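Local coordinates for protein fructose-2,6-bisphosphatase TIGAR B (Danio rerio, PDB 3E9D) that probably hydrolyses fructose 2,6-bisphosphate and fructose 1,6-bisphosphate, acting as a phosphohistidine-type phosphatase that holds back glycolysis, at residues 23-31 with 59-68; 46-57 with 73-84. One frame throughout, in Å; residues are numbered along the deposited sequence.

Contact 1: residues 23-31 with 59-68; sequences QGQGIDTPL and LQRAIQTAEI. With PO4 (phosphate ion), chain C.
The phosphate pocket of this histidine phosphatase is where Arg61, in the first turn of helix 60-71, meets Gln23 and Gly24 of the loop 23-31. The Arg61 side chain leaves through the position between backbone N and carbonyl carbon (chi1 58°) and then runs extended, which carries its guanidinium to the ion. NE and NH2 both donate to O1 of the phosphate, each at 2.9 Å. NH2 also gives a nearly straight bond to Gly24 O, 2.8 Å away and in the guanidinium plane. These bonds at its edge help fix the rotation of the guanidinium. The Gln23 amide stacks over one face, with the two planes 13° apart, though its exact placement is doubtful. Gln23 NE2 is itself bonded to Thr14 OG1.

A water bridges loop and helix. It donates to Asp28 OD1 and Thr29 O and accepts from Arg61 N and NH1. Asp28 OD1 also takes the Gln60 N-H at 2.7 Å on its syn lone pair. The start of the helix is thus held by a carboxylate from the loop, and the negative charge probably suits this helix end.

Further along, Gln64 OE1 accepts from Leu31 N at 2.9 Å, while a second water links Gln64 NE2 to Leu31 O. The Leu31 side chain slides past Gln64. Its CD2 lies 3.6 Å from Thr65 OG1, and its CD1 meets Ile68 CD1 tip to tip at 3.9 Å. Thr65 OG1 donates back to Arg61 O and is also hydrogen-bonded to Gly12 N.

Arg10, Asn17, His183 and Gly184 complete the grip on the phosphate, which probably came from the crystallisation liquor. Two arginines and a histidine round the anion, with His11 close by, form the phosphate-binding site characteristic of the phosphoglycerate mutase family.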
loop_
_atom_site.group_PDB
_atom_site.type_symbol
_atom_site.label_atom_id
_atom_site.label_comp_id
_atom_site.label_asym_id
_atom_site.label_seq_id
_atom_site.Cartn_x
_atom_site.Cartn_y
_atom_site.Cartn_z
ATOM N N GLN A 23 -1.680 4.240 16.416
ATOM C CA GLN A 23 -0.264 3.999 16.141
ATOM C C GLN A 23 0.217 4.779 14.913
ATOM O O GLN A 23 -0.159 4.458 13.790
ATOM C CB GLN A 23 -0.031 2.496 15.952
ATOM C CG GLN A 23 1.324 2.022 16.468
ATOM C CD GLN A 23 1.513 0.521 16.321
ATOM O OE1 GLN A 23 2.554 0.005 16.667
ATOM N NE2 GLN A 23 0.537 -0.162 15.766
ATOM N N GLY A 24 1.047 5.795 15.119
ATOM C CA GLY A 24 1.462 6.674 14.026
ATOM C C GLY A 24 2.945 6.574 13.731
ATOM O O GLY A 24 3.456 5.495 13.469
ATOM N N GLN A 25 3.639 7.703 13.786
ATOM C CA GLN A 25 5.051 7.758 13.393
ATOM C C GLN A 25 5.997 7.723 14.569
ATOM O O GLN A 25 7.198 7.517 14.375
ATOM C CB GLN A 25 5.338 9.033 12.586
ATOM C CG GLN A 25 4.381 9.272 11.458
ATOM C CD GLN A 25 4.717 10.511 10.633
ATOM O OE1 GLN A 25 5.774 11.106 10.796
ATOM N NE2 GLN A 25 3.823 10.880 9.726
ATOM N N GLY A 26 5.478 7.931 15.777
ATOM C CA GLY A 26 6.319 8.128 16.953
ATOM C C GLY A 26 6.546 6.920 17.833
ATOM O O GLY A 26 7.606 6.781 18.442
ATOM N N ILE A 27 5.569 6.022 17.890
ATOM C CA ILE A 27 5.729 4.826 18.684
ATOM C C ILE A 27 6.088 3.643 17.771
ATOM O O ILE A 27 5.255 3.157 17.002
ATOM C CB ILE A 27 4.470 4.576 19.534
ATOM C CG1 ILE A 27 4.143 5.850 20.328
ATOM C CG2 ILE A 27 4.715 3.425 20.496
ATOM C CD1 ILE A 27 2.750 5.889 20.902
ATOM N N ASP A 28 7.333 3.183 17.851
ATOM C CA ASP A 28 7.853 2.237 16.867
ATOM C C ASP A 28 7.773 0.777 17.369
ATOM O O ASP A 28 8.764 0.069 17.429
ATOM C CB ASP A 28 9.288 2.632 16.473
ATOM C CG ASP A 28 9.737 2.032 15.136
ATOM O OD1 ASP A 28 8.917 1.471 14.379
ATOM O OD2 ASP A 28 10.932 2.142 14.823
ATOM N N THR A 29 6.571 0.341 17.703
ATOM C CA THR A 29 6.330 -0.993 18.249
ATOM C C THR A 29 6.590 -2.133 17.242
ATOM O O THR A 29 6.430 -1.956 16.028
ATOM C CB THR A 29 4.880 -1.120 18.658
ATOM O OG1 THR A 29 4.076 -0.783 17.523
ATOM C CG2 THR A 29 4.541 -0.164 19.773
ATOM N N PRO A 30 6.981 -3.315 17.758
ATOM C CA PRO A 30 7.141 -4.489 16.912
ATOM C C PRO A 30 5.835 -5.271 16.684
ATOM O O PRO A 30 4.824 -5.016 17.348
ATOM C CB PRO A 30 8.149 -5.342 17.695
ATOM C CG PRO A 30 7.845 -5.016 19.162
ATOM C CD PRO A 30 7.477 -3.538 19.139
ATOM N N LEU A 31 5.870 -6.219 15.746
ATOM C CA LEU A 31 4.783 -7.174 15.563
ATOM C C LEU A 31 4.546 -7.932 16.858
ATOM O O LEU A 31 5.490 -8.223 17.595
ATOM C CB LEU A 31 5.139 -8.197 14.479
ATOM C CG LEU A 31 5.333 -7.730 13.029
ATOM C CD1 LEU A 31 5.712 -8.924 12.126
ATOM C CD2 LEU A 31 4.081 -7.056 12.539
ATOM N N LEU A 59 9.254 2.132 9.520
ATOM C CA LEU A 59 8.736 1.710 10.837
ATOM C C LEU A 59 8.868 0.194 11.040
ATOM O O LEU A 59 8.628 -0.571 10.121
ATOM C CB LEU A 59 7.277 2.178 11.034
ATOM C CG LEU A 59 7.096 3.715 10.996
ATOM C CD1 LEU A 59 5.610 4.121 10.927
ATOM C CD2 LEU A 59 7.790 4.351 12.188
ATOM N N GLN A 60 9.294 -0.203 12.242
ATOM C CA GLN A 60 9.656 -1.592 12.538
ATOM C C GLN A 60 8.548 -2.589 12.164
ATOM O O GLN A 60 8.833 -3.620 11.548
ATOM C CB GLN A 60 10.040 -1.751 14.018
ATOM C CG GLN A 60 10.322 -3.194 14.406
ATOM C CD GLN A 60 10.750 -3.387 15.852
ATOM O OE1 GLN A 60 10.383 -2.615 16.751
ATOM N NE2 GLN A 60 11.524 -4.439 16.086
ATOM N N ARG A 61 7.298 -2.279 12.522
ATOM C CA ARG A 61 6.180 -3.203 12.257
ATOM C C ARG A 61 6.060 -3.546 10.765
ATOM O O ARG A 61 5.716 -4.674 10.411
ATOM C CB ARG A 61 4.843 -2.678 12.827
ATOM C CG ARG A 61 4.384 -1.291 12.318
ATOM C CD ARG A 61 3.387 -0.681 13.318
ATOM N NE ARG A 61 2.801 0.592 12.884
ATOM C CZ ARG A 61 3.301 1.794 13.182
ATOM N NH1 ARG A 61 4.412 1.890 13.902
ATOM N NH2 ARG A 61 2.683 2.900 12.773
ATOM N N ALA A 62 6.349 -2.561 9.911
ATOM C CA ALA A 62 6.294 -2.718 8.452
ATOM C C ALA A 62 7.533 -3.449 7.916
ATOM O O ALA A 62 7.428 -4.397 7.096
ATOM C CB ALA A 62 6.138 -1.323 7.774
ATOM N N ILE A 63 8.713 -3.019 8.381
ATOM C CA ILE A 63 9.957 -3.717 8.039
ATOM C C ILE A 63 9.903 -5.226 8.355
ATOM O O ILE A 63 10.280 -6.047 7.521
ATOM C CB ILE A 63 11.187 -3.080 8.730
ATOM C CG1 ILE A 63 11.364 -1.637 8.210
ATOM C CG2 ILE A 63 12.464 -3.947 8.479
ATOM C CD1 ILE A 63 12.227 -0.765 9.072
ATOM N N GLN A 64 9.444 -5.574 9.554
ATOM C CA GLN A 64 9.311 -6.994 9.941
ATOM C C GLN A 64 8.364 -7.781 9.033
ATOM O O GLN A 64 8.630 -8.929 8.695
ATOM C CB GLN A 64 8.808 -7.101 11.367
ATOM C CG GLN A 64 9.792 -6.671 12.411
ATOM C CD GLN A 64 9.185 -6.797 13.784
ATOM O OE1 GLN A 64 8.317 -6.015 14.168
ATOM N NE2 GLN A 64 9.620 -7.813 14.528
ATOM N N THR A 65 7.254 -7.150 8.653
ATOM C CA THR A 65 6.277 -7.764 7.772
ATOM C C THR A 65 6.891 -8.005 6.403
ATOM O O THR A 65 6.792 -9.113 5.848
ATOM C CB THR A 65 5.005 -6.891 7.663
ATOM O OG1 THR A 65 4.435 -6.756 8.967
ATOM C CG2 THR A 65 3.956 -7.522 6.698
ATOM N N ALA A 66 7.577 -6.985 5.881
ATOM C CA ALA A 66 8.257 -7.125 4.595
ATOM C C ALA A 66 9.320 -8.228 4.646
ATOM O O ALA A 66 9.456 -9.013 3.692
ATOM C CB ALA A 66 8.869 -5.805 4.165
ATOM N N GLU A 67 10.066 -8.295 5.753
ATOM C CA GLU A 67 11.132 -9.286 5.880
ATOM C C GLU A 67 10.546 -10.710 5.871
ATOM O O GLU A 67 11.107 -11.624 5.275
ATOM C CB GLU A 67 11.944 -9.079 7.155
ATOM C CG GLU A 67 12.855 -7.864 7.120
ATOM C CD GLU A 67 13.503 -7.588 8.472
ATOM O OE1 GLU A 67 12.877 -7.890 9.521
ATOM O OE2 GLU A 67 14.630 -7.046 8.485
ATOM N N ILE A 68 9.423 -10.877 6.552
ATOM C CA ILE A 68 8.775 -12.187 6.640
ATOM C C ILE A 68 8.166 -12.576 5.300
ATOM O O ILE A 68 8.229 -13.734 4.893
ATOM C CB ILE A 68 7.747 -12.224 7.782
ATOM C CG1 ILE A 68 8.496 -12.244 9.125
ATOM C CG2 ILE A 68 6.849 -13.478 7.694
ATOM C CD1 ILE A 68 7.672 -11.696 10.291
HETATM P P PO4 C . -1.002 1.223 11.458
HETATM O O1 PO4 C . 0.464 1.568 11.517
HETATM O O2 PO4 C . -1.394 0.563 10.157
HETATM O O3 PO4 C . -1.362 0.260 12.566
HETATM O O4 PO4 C . -1.832 2.471 11.671
HETATM O O HOH W 1 6.641 0.039 14.276
HETATM O O HOH W 2 8.131 -8.750 17.050
#

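Contact 2: residues 46-57 with 73-84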
loop_
_atom_site.group_PDB
_atom_site.type_symbol
_atom_site.label_atom_id
_atom_site.label_comp_id
_atom_site.label_asym_id
_atom_site.label_seq_id
_atom_site.Cartn_x
_atom_site.Cartn_y
_atom_site.Cartn_z
ATOM N N LEU A 46 1.855 -15.110 -1.115
ATOM C CA LEU A 46 2.545 -14.416 -2.199
ATOM C C LEU A 46 3.832 -15.116 -2.661
ATOM O O LEU A 46 4.587 -14.544 -3.446
ATOM C CB LEU A 46 2.877 -12.981 -1.752
ATOM C CG LEU A 46 1.712 -12.083 -1.316
ATOM C CD1 LEU A 46 2.244 -10.795 -0.622
ATOM C CD2 LEU A 46 0.772 -11.799 -2.518
ATOM N N LYS A 47 4.059 -16.353 -2.197
ATOM C CA LYS A 47 5.361 -17.023 -2.330
ATOM C C LYS A 47 5.792 -17.305 -3.758
ATOM O O LYS A 47 6.992 -17.400 -4.023
ATOM C CB LYS A 47 5.427 -18.314 -1.489
ATOM C CG LYS A 47 4.662 -19.516 -2.049
ATOM C CD LYS A 47 4.917 -20.737 -1.147
ATOM C CE LYS A 47 4.160 -22.004 -1.529
ATOM N NZ LYS A 47 3.369 -21.954 -2.768
ATOM N N ASP A 48 4.817 -17.443 -4.663
ATOM C CA ASP A 48 5.101 -17.786 -6.056
ATOM C C ASP A 48 5.205 -16.561 -6.965
ATOM O O ASP A 48 5.304 -16.703 -8.192
ATOM C CB ASP A 48 4.042 -18.755 -6.621
ATOM C CG ASP A 48 3.936 -20.049 -5.806
ATOM O OD1 ASP A 48 4.948 -20.772 -5.687
ATOM O OD2 ASP A 48 2.844 -20.329 -5.265
ATOM N N LEU A 49 5.169 -15.367 -6.376
ATOM C CA LEU A 49 5.332 -14.129 -7.160
ATOM C C LEU A 49 6.765 -13.659 -7.104
ATOM O O LEU A 49 7.391 -13.699 -6.050
ATOM C CB LEU A 49 4.411 -13.014 -6.645
ATOM C CG LEU A 49 2.922 -13.334 -6.790
ATOM C CD1 LEU A 49 2.043 -12.435 -5.896
ATOM C CD2 LEU A 49 2.495 -13.262 -8.260
ATOM N N HIS A 50 7.289 -13.208 -8.239
ATOM C CA HIS A 50 8.581 -12.531 -8.243
ATOM C C HIS A 50 8.377 -11.027 -8.073
ATOM O O HIS A 50 7.863 -10.338 -8.964
ATOM C CB HIS A 50 9.358 -12.845 -9.524
ATOM C CG HIS A 50 10.717 -12.218 -9.588
ATOM N ND1 HIS A 50 11.321 -11.878 -10.781
ATOM C CD2 HIS A 50 11.587 -11.861 -8.612
ATOM C CE1 HIS A 50 12.505 -11.342 -10.539
ATOM N NE2 HIS A 50 12.692 -11.321 -9.230
ATOM N N PHE A 51 8.753 -10.523 -6.907
ATOM C CA PHE A 51 8.804 -9.087 -6.697
ATOM C C PHE A 51 10.170 -8.583 -7.128
ATOM O O PHE A 51 11.167 -8.905 -6.509
ATOM C CB PHE A 51 8.501 -8.750 -5.236
ATOM C CG PHE A 51 7.146 -9.221 -4.781
ATOM C CD1 PHE A 51 5.983 -8.647 -5.308
ATOM C CD2 PHE A 51 7.026 -10.246 -3.838
ATOM C CE1 PHE A 51 4.718 -9.071 -4.890
ATOM C CE2 PHE A 51 5.759 -10.691 -3.404
ATOM C CZ PHE A 51 4.603 -10.101 -3.929
ATOM N N THR A 52 10.202 -7.827 -8.228
ATOM C CA THR A 52 11.438 -7.226 -8.747
ATOM C C THR A 52 11.877 -6.061 -7.889
ATOM O O THR A 52 13.040 -5.668 -7.896
ATOM C CB THR A 52 11.238 -6.717 -10.198
ATOM O OG1 THR A 52 10.090 -5.853 -10.244
ATOM C CG2 THR A 52 11.012 -7.895 -11.170
ATOM N N ASN A 53 10.950 -5.488 -7.140
ATOM C CA ASN A 53 11.259 -4.312 -6.344
ATOM C C ASN A 53 10.449 -4.353 -5.074
ATOM O O ASN A 53 9.292 -4.770 -5.102
ATOM C CB ASN A 53 10.877 -3.047 -7.117
ATOM C CG ASN A 53 11.606 -2.929 -8.443
ATOM O OD1 ASN A 53 11.160 -3.466 -9.463
ATOM N ND2 ASN A 53 12.745 -2.252 -8.427
ATOM N N VAL A 54 11.044 -3.922 -3.962
ATOM C CA VAL A 54 10.339 -3.926 -2.682
ATOM C C VAL A 54 10.580 -2.600 -1.922
ATOM O O VAL A 54 11.730 -2.177 -1.731
ATOM C CB VAL A 54 10.759 -5.106 -1.783
ATOM C CG1 VAL A 54 10.027 -5.030 -0.427
ATOM C CG2 VAL A 54 10.499 -6.453 -2.451
ATOM N N PHE A 55 9.492 -1.986 -1.467
ATOM C CA PHE A 55 9.523 -0.696 -0.778
ATOM C C PHE A 55 8.762 -0.832 0.531
ATOM O O PHE A 55 7.647 -1.380 0.565
ATOM C CB PHE A 55 8.905 0.400 -1.652
ATOM C CG PHE A 55 9.506 0.462 -3.029
ATOM C CD1 PHE A 55 10.726 1.082 -3.227
ATOM C CD2 PHE A 55 8.886 -0.170 -4.106
ATOM C CE1 PHE A 55 11.324 1.100 -4.490
ATOM C CE2 PHE A 55 9.475 -0.155 -5.385
ATOM C CZ PHE A 55 10.694 0.482 -5.572
ATOM N N VAL A 56 9.359 -0.346 1.610
ATOM C CA VAL A 56 8.748 -0.482 2.928
ATOM C C VAL A 56 8.907 0.819 3.671
ATOM O O VAL A 56 9.911 1.522 3.489
ATOM C CB VAL A 56 9.459 -1.590 3.761
ATOM C CG1 VAL A 56 8.602 -1.985 4.952
ATOM C CG2 VAL A 56 9.743 -2.823 2.890
ATOM N N SER A 57 7.965 1.127 4.555
ATOM C CA SER A 57 8.179 2.263 5.444
ATOM C C SER A 57 9.372 1.995 6.390
ATOM O O SER A 57 9.832 0.851 6.531
ATOM C CB SER A 57 6.909 2.613 6.212
ATOM O OG SER A 57 6.861 2.017 7.484
ATOM N N ASN A 73 9.230 -16.039 0.329
ATOM C CA ASN A 73 9.104 -15.982 -1.122
ATOM C C ASN A 73 10.098 -16.895 -1.827
ATOM O O ASN A 73 11.258 -16.991 -1.420
ATOM C CB ASN A 73 9.318 -14.547 -1.592
ATOM C CG ASN A 73 8.883 -14.340 -3.017
ATOM O OD1 ASN A 73 9.686 -14.478 -3.926
ATOM N ND2 ASN A 73 7.606 -14.037 -3.223
ATOM N N LEU A 74 9.655 -17.544 -2.891
ATOM C CA LEU A 74 10.488 -18.513 -3.610
ATOM C C LEU A 74 11.293 -17.904 -4.770
ATOM O O LEU A 74 12.097 -18.607 -5.395
ATOM C CB LEU A 74 9.617 -19.665 -4.138
ATOM C CG LEU A 74 8.832 -20.471 -3.093
ATOM C CD1 LEU A 74 7.929 -21.501 -3.756
ATOM C CD2 LEU A 74 9.795 -21.152 -2.134
ATOM N N HIS A 75 11.074 -16.617 -5.069
ATOM C CA HIS A 75 11.666 -15.994 -6.274
ATOM C C HIS A 75 12.450 -14.720 -6.039
ATOM O O HIS A 75 13.146 -14.266 -6.942
ATOM C CB HIS A 75 10.586 -15.688 -7.319
ATOM C CG HIS A 75 9.754 -16.874 -7.666
ATOM N ND1 HIS A 75 10.153 -17.811 -8.594
ATOM C CD2 HIS A 75 8.578 -17.313 -7.161
ATOM C CE1 HIS A 75 9.245 -18.770 -8.661
ATOM N NE2 HIS A 75 8.276 -18.490 -7.805
ATOM N N SER A 76 12.353 -14.131 -4.853
ATOM C CA SER A 76 12.758 -12.731 -4.750
ATOM C C SER A 76 13.946 -12.467 -3.836
ATOM O O SER A 76 14.139 -11.342 -3.396
ATOM C CB SER A 76 11.570 -11.859 -4.364
ATOM O OG SER A 76 10.439 -12.143 -5.176
ATOM N N SER A 77 14.761 -13.493 -3.596
ATOM C CA SER A 77 15.917 -13.384 -2.690
ATOM C C SER A 77 16.982 -12.361 -3.105
ATOM O O SER A 77 17.688 -11.824 -2.256
ATOM C CB SER A 77 16.561 -14.761 -2.471
ATOM O OG SER A 77 16.953 -15.337 -3.708
ATOM N N ALA A 78 17.097 -12.092 -4.405
ATOM C CA ALA A 78 18.045 -11.097 -4.912
ATOM C C ALA A 78 17.485 -9.653 -4.873
ATOM O O ALA A 78 18.219 -8.696 -5.120
ATOM C CB ALA A 78 18.497 -11.469 -6.338
ATOM N N THR A 79 16.199 -9.495 -4.555
ATOM C CA THR A 79 15.579 -8.162 -4.521
ATOM C C THR A 79 15.923 -7.420 -3.231
ATOM O O THR A 79 15.689 -7.928 -2.150
ATOM C CB THR A 79 14.051 -8.259 -4.672
ATOM O OG1 THR A 79 13.747 -8.863 -5.938
ATOM C CG2 THR A 79 13.417 -6.880 -4.605
ATOM N N GLU A 80 16.469 -6.217 -3.326
ATOM C CA GLU A 80 16.742 -5.484 -2.084
ATOM C C GLU A 80 15.495 -4.782 -1.533
ATOM O O GLU A 80 14.671 -4.268 -2.276
ATOM C CB GLU A 80 17.946 -4.527 -2.193
ATOM C CG GLU A 80 17.699 -3.272 -3.013
ATOM C CD GLU A 80 18.772 -2.198 -2.813
ATOM O OE1 GLU A 80 19.017 -1.763 -1.657
ATOM O OE2 GLU A 80 19.350 -1.762 -3.834
ATOM N N MET A 81 15.356 -4.797 -0.220
ATOM C CA MET A 81 14.293 -4.071 0.440
ATOM C C MET A 81 14.722 -2.601 0.552
ATOM O O MET A 81 15.734 -2.313 1.161
ATOM C CB MET A 81 14.073 -4.700 1.810
ATOM C CG MET A 81 12.883 -4.218 2.561
ATOM S SD MET A 81 12.688 -5.044 4.170
ATOM C CE MET A 81 12.573 -6.732 3.641
ATOM N N ILE A 82 13.967 -1.684 -0.050
ATOM C CA ILE A 82 14.248 -0.241 0.039
ATOM C C ILE A 82 13.350 0.389 1.105
ATOM O O ILE A 82 12.122 0.335 1.003
ATOM C CB ILE A 82 13.991 0.493 -1.331
ATOM C CG1 ILE A 82 14.770 -0.148 -2.485
ATOM C CG2 ILE A 82 14.259 2.002 -1.239
ATOM C CD1 ILE A 82 16.246 -0.059 -2.359
ATOM N N LEU A 83 13.963 0.980 2.126
ATOM C CA LEU A 83 13.206 1.698 3.146
ATOM C C LEU A 83 12.880 3.089 2.627
ATOM O O LEU A 83 13.775 3.806 2.178
ATOM C CB LEU A 83 14.012 1.778 4.442
ATOM C CG LEU A 83 14.002 0.568 5.405
ATOM C CD1 LEU A 83 13.944 -0.781 4.723
ATOM C CD2 LEU A 83 15.191 0.638 6.361
ATOM N N ASP A 84 11.609 3.466 2.643
ATOM C CA ASP A 84 11.231 4.805 2.223
ATOM C C ASP A 84 10.331 5.449 3.268
ATOM O O ASP A 84 9.187 5.039 3.431
ATOM C CB ASP A 84 10.563 4.813 0.835
ATOM C CG ASP A 84 10.446 6.241 0.241
ATOM O OD1 ASP A 84 10.494 7.241 1.019
ATOM O OD2 ASP A 84 10.296 6.365 -1.006
HETATM O O HOH W 3 6.801 -20.485 -7.344
HETATM O O HOH W 4 14.936 -10.715 -7.670
HETATM O O HOH W 5 13.911 -3.100 -4.241
#
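Val56 and Met81 cross on one face of the parallel strand pair 53-56 and 81-83. Val56 CG2 presses on Met81 CG at 3.5 Å, a tight fit. Further back, Val54 CG2 meets Thr79 CG2 at 3.7 Å, their side chains crossing at about a right angle. On the other face Phe55 and Ile82 lie side by side, with Phe55 CD1 3.8 Å from Ile82 CB. Backbone bonds from Ile82 N to Val54 O, Val56 N to Ile82 O and Asp84 N to Val56 O join the strands.

Before the strands, the Asn73 amide meets the turn 46-49. CG anti to the backbone N (chi1 -166°) lets ND2 reach Leu49 O at 2.9 Å, in the amide plane. Its OD1 makes an Asx turn with His75 N and takes Ser76 OG from the opposite face. With an alanine in place of Asn73, Leu49 O and His75 N would probably lose these partners, and the Ser76 hydroxyl would be freer to turn.

Ser76 OG in turn accepts from Phe51 N, and Thr79 OG1 donates to Phe51 O at 2.6 Å. In the loops, side chains supply much of the bonding to backbone groups; along the strands backbone bonds do this, and the side chains add apolar packing.

Overall arrangement
The two contacts share one beta-alpha-beta unit: helix 60-71, which supplies residues 60-68 of contact 1, connects the paired strands of contact 2. Their centres lie about 17 Å apart, yet they touch. Ala66 CB packs on Val56 CG2 at 3.4 Å, and Ala62 CB lies 3.4 Å from Ser57 OG, so the helix covers the sheet face that carries Val56. Ser57, just after strand 53-56, bonds through OG to Leu59 N at the helix start and to His183 NE2, the inferred transition-state stabiliser. His183 also binds the phosphate. The Arg61 side chain comes within about 4 Å of that of His11, the residue that becomes phosphorylated during catalysis. Strand end and helix start therefore converge on the active site.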